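Local coordinates for deacetylase EF_0837 (Enterococcus faecalis, PDB 2ICS), which acts as a binuclear zinc esterase that can remove the acetyl group from acetyl-(R)-mandelate in vitro, with very low efficiency, at residues Leu7-Gly12 with Ala329-Phe334; Ile77-Gly82 with Thr362-Gln367; Glu171-Ile176 with Ile183-His188; Glu198-Met203 with Asp207-Cys212. All coordinates share one frame; numbering follows the deposited sequence.

Overall arrangement
All four contacts are largely buried, but they fall in two pairs on opposite sides of the chain's centre. Contact 1 lies within the beta-rich part of the fold, and contact 2 joins that part to the loop before strand 83-89. Contact 1 uses strand 331-344 and contact 2 strand 350-364, its neighbour in the same sheet. Contacts 3 and 4 belong to the TIM barrel. Contact 4 packs a helix on strand 208-210; contact 3 packs one on the chain entering strand 186-189. Aliphatic packing joins the segments in every case. Contact 2 adds a threonine hydroxyl set against backbone. Contacts 3 and 4 add a charged group, the partly exposed Lys174 and the buried Asp207, and a zinc-binding histidine.

Contact 1: residues Leu7-Gly12 with Ala329-Phe334; sequences LLIKNG and ADLTIF
Ile9, Leu331 and Ile333 meet in the core between two beta sheets, in the small beta domain that the two ends of the chain build beside the barrel of this amidohydrolase. Strand 5-13 belongs to a four-stranded mixed sheet. Strand 331-344 belongs to the larger sheet facing it. The CA atoms of Ile9 and Leu331 are 10.2 Å apart, so the backbones do not touch and no hydrogen bond passes between the segments. Side chains alone bridge the gap. Ile9 and Leu331 reach toward each other tip to tip, with Ile9 CD1 3.8 Å from Leu331 CD2. In Ile9 the CG1 branch sits beside the backbone N (chi1 -55°), and the extended second torsion carries CD1 out to the leucine. The other branch of Ile9 serves the next inward residue of the facing strand. Its CG2 lies 4.3 Å from Ile333 CD1, a looser touch. One isoleucine is thus shared between two residues that point to the same side of strand 331-344. The contact is small and wholly apolar, burying 107 Å² in all. Thr332, between the two, points to the other side of its strand, where its OG1 hydrogen-bonds Gly82 O and Trp56 N. Ile363 of strand 350-364 packs on both Leu7 and Ile9, and Leu46 covers Ile9 and Ile333. Strand 5-13 is itself held by backbone hydrogen bonds to strands 19-25 and 42-45, one on each flank.

Contact 2: residues Ile77-Gly82 with Thr362-Gln367; sequences IGVKKG and TIIGGQ
Val79 is the residue of 77-82 that touches Ile364. It lies in the loop that leads into strand 83-89, next to a beta hairpin formed by strands 350-364 and 367-370. The hairpin turns through a type I' turn from Ile364 to Gln367, closed by Ile364 N to Gln367 O and Gln367 N to Ile364 O, both 2.8 Å. Gly365 and Gly366 occupy its corners, both with positive phi. Val79 meets Ile364 at about a right angle. Its CB is 3.7 Å from Ile364 CD1, and its CG2 is nearly as close. Its CG1 takes the crowded position between the backbone N and the carbonyl carbon (chi1 59°), which leaves CG2 anti to the N and against the isoleucine. Tyr369 of strand 367-370 packs on both side chains. The loop then bends back in a short 3-10 turn. Lys81 N bonds to Gly78 O, and Gly82 N to Val79 O at 3.2 Å. The side chains of Lys80 and Lys81 start away from the hairpin. Gly82 ends the segment with positive phi (77°), directly before strand 83-89. Thr362 faces this corner of the loop. Its hydroxyl has a weak hydrogen bond to Asn371 O. The same OG1 lies 3.5 Å from Val79 O without a hydrogen bond, and 3.2 Å from Gly82 CA.

Contact 3: residues Glu171-Ile176 with Ile183-His188; sequences ELAKQI and IPLMVH. With ZN (zinc ion), chain C; ADE (adenine), chain D.
The His188 ring meets the zinc and the adenine at its edge. ND1 binds the zinc at 2.1 Å. CE1 lies 3.3 Å from adenine N6, and adenine C5 is also in the plane of the ring. Adenine N6 itself binds this zinc at 2.4 Å, and water 1 is a further ligand. His211 and the carboxylated Lys154 complete the site, the lysine being shared with the second zinc. The His211 ring meets that of His188 with the planes at about 70°. On the other ring nitrogen, NE2, a hydrogen bond to Ser158 OG fixes how the imidazole is turned. His188 is on strand 186-189 of the TIM barrel, toward the end that carries the metals. The contact with 171-176 is made near the other end of the strand, where helix 168-178 packs on the chain entering it. Ala173 and Leu185 come closest in the backbone, with their CA atoms 7.7 Å apart. Leu185 carries the packing. Its CG stands anti to the backbone N (chi1 162°), and the two methyls divide the helix between them. CD1 meets Ala173 CB at 4.1 Å. CD2 meets the chain of Lys174, which starts away from 183-188 but folds back at its second and third torsions. The lysine NZ then reaches Gln177 OE1 by a hydrogen bond, and Asp207 OD2 and Glu204 OE1 by salt bridges. Short of the charged end, the aliphatic part of Lys174 crosses Leu185 at about a right angle, with CD 3.8 Å from Leu185 CD2.

Contact 4: residues Glu198-Met203 with Asp207-Cys212; sequences EILALM and DVLTHC. With ZN (zinc ion), chain C.
Apolar packing joins Met203 and Leu200 to Leu209. Met203, present as selenomethionine, bends at its last torsion (chi3 -84°) and lays its end across the leucine at about a right angle. Its CE is 3.6 Å from Leu209 CD1, and its SE is 3.9 Å from the same methyl. Leu200 crosses Leu209 in a similar way and meets the other branch, CD2 to CD2 at 4.0 Å. This is the helix-to-strand half of a beta-alpha-beta unit of the TIM barrel, running from strand 186-189 through helix 196-202 to strand 208-210. Val187 of the first strand also packs on Met203. The polar part lies where the helix gives way to the short connection. Asp207 turns its carboxylate back over the backbone of Met203, with OD2 3.4 Å from Met203 CA. That oxygen accepts a hydrogen bond from Glu204 N, while OD1 accepts one from Gln177 NE2. Metal binding occupies the far end of 207-212. His211 NE2 binds the zinc at 2.2 Å, and water 1 lies at the ring edge, in plane. Thr210 CG2 sits 3.9 Å above one ring face, over its centre, and His211 ND1 is hydrogen-bonded to Gly245 O.

Contact 1: residues Leu7-Gly12 with Ala329-Phe334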
loop_
_atom_site.group_PDB
_atom_site.type_symbol
_atom_site.label_atom_id
_atom_site.label_comp_id
_atom_site.label_asym_id
_atom_site.label_seq_id
_atom_site.Cartn_x
_atom_site.Cartn_y
_atom_site.Cartn_z
ATOM N N LEU A 7 -10.446 6.074 25.350
ATOM C CA LEU A 7 -11.278 5.134 24.618
ATOM C C LEU A 7 -10.943 3.699 24.974
ATOM O O LEU A 7 -9.783 3.349 25.188
ATOM C CB LEU A 7 -11.108 5.336 23.114
ATOM C CG LEU A 7 -12.019 4.480 22.225
ATOM C CD1 LEU A 7 -13.473 4.826 22.504
ATOM C CD2 LEU A 7 -11.690 4.727 20.756
ATOM N N LEU A 8 -11.973 2.868 25.028
ATOM C CA LEU A 8 -11.800 1.468 25.361
ATOM C C LEU A 8 -12.664 0.642 24.419
ATOM O O LEU A 8 -13.848 0.922 24.245
ATOM C CB LEU A 8 -12.208 1.235 26.815
ATOM C CG LEU A 8 -11.865 -0.112 27.444
ATOM C CD1 LEU A 8 -10.366 -0.373 27.328
ATOM C CD2 LEU A 8 -12.307 -0.100 28.909
ATOM N N ILE A 9 -12.062 -0.372 23.806
ATOM C CA ILE A 9 -12.764 -1.235 22.864
ATOM C C ILE A 9 -12.801 -2.650 23.431
ATOM O O ILE A 9 -11.757 -3.261 23.666
ATOM C CB ILE A 9 -12.046 -1.214 21.502
ATOM C CG1 ILE A 9 -11.919 0.238 21.025
ATOM C CG2 ILE A 9 -12.814 -2.025 20.484
ATOM C CD1 ILE A 9 -10.874 0.440 19.960
ATOM N N LYS A 10 -14.007 -3.165 23.645
ATOM C CA LYS A 10 -14.183 -4.487 24.235
ATOM C C LYS A 10 -14.823 -5.516 23.310
ATOM O O LYS A 10 -15.445 -5.172 22.304
ATOM C CB LYS A 10 -15.050 -4.373 25.493
ATOM C CG LYS A 10 -14.834 -3.097 26.288
ATOM C CD LYS A 10 -13.870 -3.283 27.445
ATOM C CE LYS A 10 -14.482 -4.149 28.540
ATOM N NZ LYS A 10 -13.583 -4.225 29.730
ATOM N N ASN A 11 -14.658 -6.783 23.685
ATOM C CA ASN A 11 -15.223 -7.922 22.969
ATOM C C ASN A 11 -14.663 -8.166 21.571
ATOM O O ASN A 11 -15.285 -8.833 20.748
ATOM C CB ASN A 11 -16.746 -7.780 22.905
ATOM C CG ASN A 11 -17.456 -9.095 23.145
ATOM O OD1 ASN A 11 -17.108 -9.836 24.066
ATOM N ND2 ASN A 11 -18.461 -9.389 22.330
ATOM N N GLY A 12 -13.476 -7.639 21.310
ATOM C CA GLY A 12 -12.873 -7.836 20.009
ATOM C C GLY A 12 -12.139 -9.159 19.896
ATOM O O GLY A 12 -11.931 -9.866 20.883
ATOM N N ALA A 329 -2.977 5.191 17.903
ATOM C CA ALA A 329 -4.265 4.530 18.028
ATOM C C ALA A 329 -5.047 4.506 16.713
ATOM O O ALA A 329 -6.020 5.246 16.531
ATOM C CB ALA A 329 -5.090 5.201 19.127
ATOM N N ASP A 330 -4.594 3.664 15.790
ATOM C CA ASP A 330 -5.265 3.480 14.505
ATOM C C ASP A 330 -5.692 2.021 14.480
ATOM O O ASP A 330 -4.864 1.127 14.668
ATOM C CB ASP A 330 -4.320 3.740 13.327
ATOM C CG ASP A 330 -3.864 5.181 13.243
ATOM O OD1 ASP A 330 -4.523 6.065 13.838
ATOM O OD2 ASP A 330 -2.850 5.430 12.562
ATOM N N LEU A 331 -6.978 1.778 14.261
ATOM C CA LEU A 331 -7.495 0.417 14.233
ATOM C C LEU A 331 -8.589 0.254 13.202
ATOM O O LEU A 331 -9.278 1.205 12.849
ATOM C CB LEU A 331 -8.080 0.022 15.595
ATOM C CG LEU A 331 -7.204 -0.012 16.847
ATOM C CD1 LEU A 331 -6.896 1.404 17.323
ATOM C CD2 LEU A 331 -7.950 -0.770 17.931
ATOM N N THR A 332 -8.746 -0.970 12.724
ATOM C CA THR A 332 -9.783 -1.274 11.768
ATOM C C THR A 332 -10.577 -2.402 12.407
ATOM O O THR A 332 -10.006 -3.393 12.872
ATOM C CB THR A 332 -9.201 -1.721 10.414
ATOM O OG1 THR A 332 -8.376 -0.674 9.882
ATOM C CG2 THR A 332 -10.324 -2.023 9.428
ATOM N N ILE A 333 -11.889 -2.217 12.461
ATOM C CA ILE A 333 -12.800 -3.186 13.050
ATOM C C ILE A 333 -13.640 -3.695 11.890
ATOM O O ILE A 333 -14.239 -2.909 11.147
ATOM C CB ILE A 333 -13.654 -2.501 14.132
ATOM C CG1 ILE A 333 -12.717 -1.847 15.160
ATOM C CG2 ILE A 333 -14.561 -3.505 14.814
ATOM C CD1 ILE A 333 -13.418 -1.140 16.300
ATOM N N PHE A 334 -13.682 -5.014 11.734
ATOM C CA PHE A 334 -14.372 -5.604 10.600
ATOM C C PHE A 334 -14.965 -6.982 10.840
ATOM O O PHE A 334 -14.806 -7.576 11.906
ATOM C CB PHE A 334 -13.371 -5.708 9.453
ATOM C CG PHE A 334 -12.140 -6.500 9.811
ATOM C CD1 PHE A 334 -12.088 -7.875 9.587
ATOM C CD2 PHE A 334 -11.057 -5.882 10.437
ATOM C CE1 PHE A 334 -10.976 -8.625 9.985
ATOM C CE2 PHE A 334 -9.943 -6.621 10.840
ATOM C CZ PHE A 334 -9.901 -7.993 10.615
#

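Contact 2: residues Ile77-Gly82 with Thr362-Gln367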
loop_
_atom_site.group_PDB
_atom_site.type_symbol
_atom_site.label_atom_id
_atom_site.label_comp_id
_atom_site.label_asym_id
_atom_site.label_seq_id
_atom_site.Cartn_x
_atom_site.Cartn_y
_atom_site.Cartn_z
ATOM N N ILE A 77 -10.890 6.711 -0.204
ATOM C CA ILE A 77 -10.075 5.500 -0.342
ATOM C C ILE A 77 -9.471 5.135 1.004
ATOM O O ILE A 77 -8.839 4.086 1.148
ATOM C CB ILE A 77 -8.896 5.705 -1.317
ATOM C CG1 ILE A 77 -7.990 6.816 -0.781
ATOM C CG2 ILE A 77 -9.411 6.040 -2.707
ATOM C CD1 ILE A 77 -6.694 6.973 -1.530
ATOM N N GLY A 78 -9.649 6.017 1.980
ATOM C CA GLY A 78 -9.090 5.780 3.294
ATOM C C GLY A 78 -10.102 5.404 4.353
ATOM O O GLY A 78 -10.692 4.327 4.309
ATOM N N VAL A 79 -10.306 6.308 5.302
ATOM C CA VAL A 79 -11.221 6.081 6.406
ATOM C C VAL A 79 -12.539 5.414 6.013
ATOM O O VAL A 79 -12.997 4.507 6.699
ATOM C CB VAL A 79 -11.501 7.408 7.162
ATOM C CG1 VAL A 79 -12.105 8.439 6.218
ATOM C CG2 VAL A 79 -12.418 7.151 8.355
ATOM N N LYS A 80 -13.140 5.834 4.906
ATOM C CA LYS A 80 -14.409 5.249 4.492
ATOM C C LYS A 80 -14.307 3.798 4.017
ATOM O O LYS A 80 -15.323 3.144 3.796
ATOM C CB LYS A 80 -15.056 6.118 3.406
ATOM C CG LYS A 80 -15.349 7.548 3.870
ATOM C CD LYS A 80 -16.110 8.340 2.809
ATOM C CE LYS A 80 -16.279 9.813 3.199
ATOM N NZ LYS A 80 -17.112 10.021 4.422
ATOM N N LYS A 81 -13.087 3.292 3.870
ATOM C CA LYS A 81 -12.886 1.916 3.422
ATOM C C LYS A 81 -12.119 1.112 4.471
ATOM O O LYS A 81 -11.574 0.040 4.185
ATOM C CB LYS A 81 -12.133 1.909 2.087
ATOM C CG LYS A 81 -12.865 2.650 0.970
ATOM C CD LYS A 81 -14.222 2.009 0.683
ATOM C CE LYS A 81 -14.989 2.757 -0.399
ATOM N NZ LYS A 81 -14.264 2.782 -1.698
ATOM N N GLY A 82 -12.085 1.641 5.687
ATOM C CA GLY A 82 -11.397 0.968 6.775
ATOM C C GLY A 82 -9.889 1.118 6.725
ATOM O O GLY A 82 -9.175 0.446 7.470
ATOM N N THR A 362 -13.838 2.311 11.968
ATOM C CA THR A 362 -12.457 2.669 11.715
ATOM C C THR A 362 -12.036 3.738 12.710
ATOM O O THR A 362 -12.680 4.778 12.833
ATOM C CB THR A 362 -12.277 3.193 10.272
ATOM O OG1 THR A 362 -12.761 2.210 9.344
ATOM C CG2 THR A 362 -10.811 3.469 9.983
ATOM N N ILE A 363 -10.957 3.467 13.431
ATOM C CA ILE A 363 -10.456 4.403 14.419
ATOM C C ILE A 363 -9.149 4.993 13.929
ATOM O O ILE A 363 -8.256 4.265 13.494
ATOM C CB ILE A 363 -10.216 3.709 15.772
ATOM C CG1 ILE A 363 -11.517 3.064 16.249
ATOM C CG2 ILE A 363 -9.706 4.721 16.793
ATOM C CD1 ILE A 363 -11.379 2.308 17.533
ATOM N N ILE A 364 -9.046 6.316 14.010
ATOM C CA ILE A 364 -7.860 7.022 13.564
ATOM C C ILE A 364 -7.410 8.004 14.635
ATOM O O ILE A 364 -8.166 8.897 15.023
ATOM C CB ILE A 364 -8.143 7.810 12.269
ATOM C CG1 ILE A 364 -8.673 6.862 11.189
ATOM C CG2 ILE A 364 -6.879 8.526 11.814
ATOM C CD1 ILE A 364 -8.916 7.523 9.829
ATOM N N GLY A 365 -6.174 7.833 15.098
ATOM C CA GLY A 365 -5.626 8.700 16.120
ATOM C C GLY A 365 -6.533 8.765 17.332
ATOM O O GLY A 365 -6.586 9.783 18.019
ATOM N N GLY A 366 -7.262 7.685 17.588
ATOM C CA GLY A 366 -8.156 7.660 18.729
ATOM C C GLY A 366 -9.573 8.104 18.424
ATOM O O GLY A 366 -10.458 7.963 19.270
ATOM N N GLN A 367 -9.797 8.648 17.231
ATOM C CA GLN A 367 -11.130 9.095 16.836
ATOM C C GLN A 367 -11.863 7.945 16.156
ATOM O O GLN A 367 -11.268 7.181 15.397
ATOM C CB GLN A 367 -11.045 10.286 15.877
ATOM C CG GLN A 367 -10.381 11.525 16.461
ATOM C CD GLN A 367 -11.045 11.992 17.745
ATOM O OE1 GLN A 367 -12.254 12.250 17.777
ATOM N NE2 GLN A 367 -10.259 12.106 18.810
#

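Contact 3: residues Glu171-Ile176 with Ile183-His188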
loop_
_atom_site.group_PDB
_atom_site.type_symbol
_atom_site.label_atom_id
_atom_site.label_comp_id
_atom_site.label_asym_id
_atom_site.label_seq_id
_atom_site.Cartn_x
_atom_site.Cartn_y
_atom_site.Cartn_z
ATOM N N GLU A 171 18.943 4.422 -12.014
ATOM C CA GLU A 171 20.265 4.663 -11.437
ATOM C C GLU A 171 20.214 5.968 -10.660
ATOM O O GLU A 171 20.767 6.070 -9.571
ATOM C CB GLU A 171 21.338 4.778 -12.523
ATOM C CG GLU A 171 21.649 3.499 -13.265
ATOM C CD GLU A 171 22.868 3.655 -14.153
ATOM O OE1 GLU A 171 23.967 3.912 -13.611
ATOM O OE2 GLU A 171 22.730 3.531 -15.387
ATOM N N LEU A 172 19.555 6.968 -11.241
ATOM C CA LEU A 172 19.411 8.266 -10.601
ATOM C C LEU A 172 18.603 8.096 -9.314
ATOM O O LEU A 172 18.884 8.744 -8.305
ATOM C CB LEU A 172 18.691 9.251 -11.531
ATOM C CG LEU A 172 19.408 9.709 -12.807
ATOM C CD1 LEU A 172 18.495 10.648 -13.578
ATOM C CD2 LEU A 172 20.718 10.414 -12.459
ATOM N N ALA A 173 17.603 7.218 -9.357
ATOM C CA ALA A 173 16.765 6.966 -8.187
ATOM C C ALA A 173 17.619 6.374 -7.064
ATOM O O ALA A 173 17.516 6.788 -5.912
ATOM C CB ALA A 173 15.624 6.015 -8.551
ATOM N N LYS A 174 18.469 5.410 -7.402
ATOM C CA LYS A 174 19.335 4.801 -6.401
ATOM C C LYS A 174 20.334 5.818 -5.832
ATOM O O LYS A 174 20.672 5.772 -4.650
ATOM C CB LYS A 174 20.077 3.605 -7.003
ATOM C CG LYS A 174 19.161 2.434 -7.361
ATOM C CD LYS A 174 18.486 1.843 -6.119
ATOM C CE LYS A 174 19.484 1.105 -5.234
ATOM N NZ LYS A 174 18.875 0.634 -3.954
ATOM N N GLN A 175 20.799 6.736 -6.674
ATOM C CA GLN A 175 21.743 7.765 -6.242
ATOM C C GLN A 175 21.044 8.693 -5.254
ATOM O O GLN A 175 21.583 9.012 -4.194
ATOM C CB GLN A 175 22.232 8.570 -7.447
ATOM C CG GLN A 175 23.101 9.768 -7.100
ATOM C CD GLN A 175 23.335 10.673 -8.297
ATOM O OE1 GLN A 175 23.820 10.227 -9.339
ATOM N NE2 GLN A 175 22.989 11.952 -8.155
ATOM N N ILE A 176 19.841 9.126 -5.623
ATOM C CA ILE A 176 19.032 10.000 -4.787
ATOM C C ILE A 176 18.755 9.326 -3.444
ATOM O O ILE A 176 18.668 9.996 -2.412
ATOM C CB ILE A 176 17.686 10.318 -5.466
ATOM C CG1 ILE A 176 17.937 11.112 -6.749
ATOM C CG2 ILE A 176 16.778 11.089 -4.505
ATOM C CD1 ILE A 176 16.704 11.327 -7.581
ATOM N N ILE A 183 16.587 6.469 2.046
ATOM C CA ILE A 183 15.143 6.589 2.135
ATOM C C ILE A 183 14.518 5.507 1.247
ATOM O O ILE A 183 15.076 5.143 0.213
ATOM C CB ILE A 183 14.691 7.999 1.695
ATOM C CG1 ILE A 183 13.200 8.181 1.973
ATOM C CG2 ILE A 183 15.021 8.220 0.230
ATOM C CD1 ILE A 183 12.755 9.628 1.972
ATOM N N PRO A 184 13.368 4.956 1.658
ATOM C CA PRO A 184 12.711 3.909 0.865
ATOM C C PRO A 184 12.413 4.306 -0.573
ATOM O O PRO A 184 12.026 5.440 -0.857
ATOM C CB PRO A 184 11.442 3.621 1.661
ATOM C CG PRO A 184 11.900 3.837 3.079
ATOM C CD PRO A 184 12.689 5.131 2.955
ATOM N N LEU A 185 12.594 3.351 -1.476
ATOM C CA LEU A 185 12.349 3.559 -2.896
ATOM C C LEU A 185 11.307 2.569 -3.410
ATOM O O LEU A 185 11.429 1.371 -3.171
ATOM C CB LEU A 185 13.649 3.353 -3.685
ATOM C CG LEU A 185 13.501 3.103 -5.191
ATOM C CD1 LEU A 185 13.029 4.368 -5.884
ATOM C CD2 LEU A 185 14.830 2.652 -5.774
HETATM N N MSE A 186 10.279 3.065 -4.094
HETATM C CA MSE A 186 9.270 2.180 -4.676
HETATM C C MSE A 186 9.480 2.171 -6.190
HETATM O O MSE A 186 9.584 3.227 -6.812
HETATM C CB MSE A 186 7.847 2.661 -4.377
HETATM C CG MSE A 186 6.793 1.770 -5.045
HETATM SE SE MSE A 186 4.938 2.183 -4.671
HETATM C CE MSE A 186 4.760 1.237 -2.991
ATOM N N VAL A 187 9.546 0.983 -6.779
ATOM C CA VAL A 187 9.756 0.862 -8.216
ATOM C C VAL A 187 8.563 0.240 -8.921
ATOM O O VAL A 187 8.117 -0.856 -8.595
ATOM C CB VAL A 187 11.015 0.010 -8.540
ATOM C CG1 VAL A 187 11.203 -0.113 -10.049
ATOM C CG2 VAL A 187 12.243 0.654 -7.918
ATOM N N HIS A 188 8.038 0.971 -9.891
ATOM C CA HIS A 188 6.915 0.514 -10.683
ATOM C C HIS A 188 7.487 -0.163 -11.924
ATOM O O HIS A 188 8.464 0.310 -12.508
ATOM C CB HIS A 188 6.020 1.732 -11.017
ATOM C CG HIS A 188 5.472 1.766 -12.417
ATOM N ND1 HIS A 188 4.168 2.142 -12.655
ATOM C CD2 HIS A 188 6.104 1.567 -13.604
ATOM C CE1 HIS A 188 4.039 2.169 -13.969
ATOM N NE2 HIS A 188 5.184 1.829 -14.586
HETATM ZN ZN ZN C . 2.429 2.306 -11.454
HETATM N N9 ADE D . 0.760 2.939 -17.927
HETATM C C8 ADE D . 1.580 1.942 -17.478
HETATM N N7 ADE D . 1.598 1.921 -16.173
HETATM C C5 ADE D . 0.791 2.900 -15.698
HETATM C C6 ADE D . 0.413 3.362 -14.403
HETATM N N6 ADE D . 0.913 2.755 -13.263
HETATM N N1 ADE D . -0.446 4.406 -14.311
HETATM C C2 ADE D . -0.945 5.012 -15.402
HETATM N N3 ADE D . -0.614 4.609 -16.634
HETATM C C4 ADE D . 0.238 3.574 -16.827
HETATM O O HOH W 1 0.427 2.554 -10.488
#

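Contact 4: residues Glu198-Met203 with Asp207-Cys212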
loop_
_atom_site.group_PDB
_atom_site.type_symbol
_atom_site.label_atom_id
_atom_site.label_comp_id
_atom_site.label_asym_id
_atom_site.label_seq_id
_atom_site.Cartn_x
_atom_site.Cartn_y
_atom_site.Cartn_z
ATOM N N GLU A 198 17.004 -6.227 -15.817
ATOM C CA GLU A 198 17.877 -5.068 -15.689
ATOM C C GLU A 198 17.421 -4.225 -14.497
ATOM O O GLU A 198 18.229 -3.636 -13.793
ATOM C CB GLU A 198 17.821 -4.247 -16.983
ATOM C CG GLU A 198 18.916 -3.207 -17.135
ATOM C CD GLU A 198 18.866 -2.501 -18.487
ATOM O OE1 GLU A 198 19.762 -1.671 -18.752
ATOM O OE2 GLU A 198 17.932 -2.772 -19.278
ATOM N N ILE A 199 16.112 -4.178 -14.282
ATOM C CA ILE A 199 15.529 -3.427 -13.176
ATOM C C ILE A 199 15.803 -4.111 -11.841
ATOM O O ILE A 199 16.262 -3.478 -10.885
ATOM C CB ILE A 199 14.001 -3.298 -13.348
ATOM C CG1 ILE A 199 13.690 -2.449 -14.579
ATOM C CG2 ILE A 199 13.379 -2.686 -12.106
ATOM C CD1 ILE A 199 12.212 -2.336 -14.887
ATOM N N LEU A 200 15.512 -5.405 -11.785
ATOM C CA LEU A 200 15.706 -6.188 -10.573
ATOM C C LEU A 200 17.167 -6.232 -10.161
ATOM O O LEU A 200 17.482 -6.278 -8.971
ATOM C CB LEU A 200 15.173 -7.611 -10.775
ATOM C CG LEU A 200 13.651 -7.757 -10.917
ATOM C CD1 LEU A 200 13.298 -9.193 -11.252
ATOM C CD2 LEU A 200 12.968 -7.357 -9.625
ATOM N N ALA A 201 18.055 -6.204 -11.150
ATOM C CA ALA A 201 19.487 -6.248 -10.890
ATOM C C ALA A 201 19.981 -5.037 -10.100
ATOM O O ALA A 201 20.915 -5.146 -9.307
ATOM C CB ALA A 201 20.248 -6.352 -12.205
ATOM N N LEU A 202 19.355 -3.884 -10.311
ATOM C CA LEU A 202 19.769 -2.673 -9.611
ATOM C C LEU A 202 19.100 -2.470 -8.252
ATOM O O LEU A 202 19.571 -1.684 -7.431
ATOM C CB LEU A 202 19.528 -1.447 -10.493
ATOM C CG LEU A 202 20.550 -1.177 -11.603
ATOM C CD1 LEU A 202 20.558 -2.314 -12.616
ATOM C CD2 LEU A 202 20.203 0.143 -12.284
HETATM N N MSE A 203 18.007 -3.180 -8.007
HETATM C CA MSE A 203 17.302 -3.047 -6.735
HETATM C C MSE A 203 17.939 -3.890 -5.635
HETATM O O MSE A 203 18.515 -4.945 -5.895
HETATM C CB MSE A 203 15.829 -3.426 -6.910
HETATM C CG MSE A 203 15.091 -2.513 -7.880
HETATM SE SE MSE A 203 13.223 -2.952 -8.087
HETATM C CE MSE A 203 13.389 -4.327 -9.394
ATOM N N ASP A 207 14.125 -2.282 -1.170
ATOM C CA ASP A 207 13.514 -1.555 -2.277
ATOM C C ASP A 207 12.187 -2.248 -2.540
ATOM O O ASP A 207 12.111 -3.478 -2.542
ATOM C CB ASP A 207 14.399 -1.604 -3.530
ATOM C CG ASP A 207 15.672 -0.771 -3.388
ATOM O OD1 ASP A 207 15.640 0.260 -2.679
ATOM O OD2 ASP A 207 16.700 -1.140 -4.001
ATOM N N VAL A 208 11.144 -1.460 -2.763
ATOM C CA VAL A 208 9.820 -2.009 -2.990
ATOM C C VAL A 208 9.469 -2.120 -4.464
ATOM O O VAL A 208 9.460 -1.128 -5.191
ATOM C CB VAL A 208 8.745 -1.149 -2.268
ATOM C CG1 VAL A 208 7.370 -1.788 -2.417
ATOM C CG2 VAL A 208 9.103 -0.993 -0.787
ATOM N N LEU A 209 9.183 -3.343 -4.898
ATOM C CA LEU A 209 8.803 -3.613 -6.279
ATOM C C LEU A 209 7.279 -3.666 -6.325
ATOM O O LEU A 209 6.687 -4.642 -5.867
ATOM C CB LEU A 209 9.367 -4.967 -6.715
ATOM C CG LEU A 209 9.013 -5.437 -8.124
ATOM C CD1 LEU A 209 9.855 -4.647 -9.110
ATOM C CD2 LEU A 209 9.269 -6.936 -8.276
ATOM N N THR A 210 6.634 -2.631 -6.861
ATOM C CA THR A 210 5.176 -2.642 -6.915
ATOM C C THR A 210 4.704 -3.208 -8.266
ATOM O O THR A 210 5.487 -3.286 -9.219
ATOM C CB THR A 210 4.601 -1.219 -6.617
ATOM O OG1 THR A 210 3.206 -1.314 -6.294
ATOM C CG2 THR A 210 4.805 -0.288 -7.794
ATOM N N HIS A 211 3.440 -3.630 -8.333
ATOM C CA HIS A 211 2.873 -4.250 -9.536
ATOM C C HIS A 211 3.551 -5.609 -9.730
ATOM O O HIS A 211 3.636 -6.128 -10.846
ATOM C CB HIS A 211 3.128 -3.404 -10.790
ATOM C CG HIS A 211 2.611 -2.006 -10.702
ATOM N ND1 HIS A 211 1.437 -1.652 -10.074
ATOM C CD2 HIS A 211 3.103 -0.860 -11.236
ATOM C CE1 HIS A 211 1.257 -0.340 -10.246
ATOM N NE2 HIS A 211 2.243 0.185 -10.945
ATOM N N CYS A 212 4.025 -6.189 -8.633
ATOM C CA CYS A 212 4.749 -7.455 -8.679
ATOM C C CYS A 212 4.098 -8.611 -9.442
ATOM O O CYS A 212 4.804 -9.407 -10.057
ATOM C CB CYS A 212 5.109 -7.906 -7.257
ATOM S SG CYS A 212 3.714 -8.366 -6.192
HETATM ZN ZN ZN C . 2.429 2.306 -11.454
HETATM O O HOH W 1 0.427 2.554 -10.488
#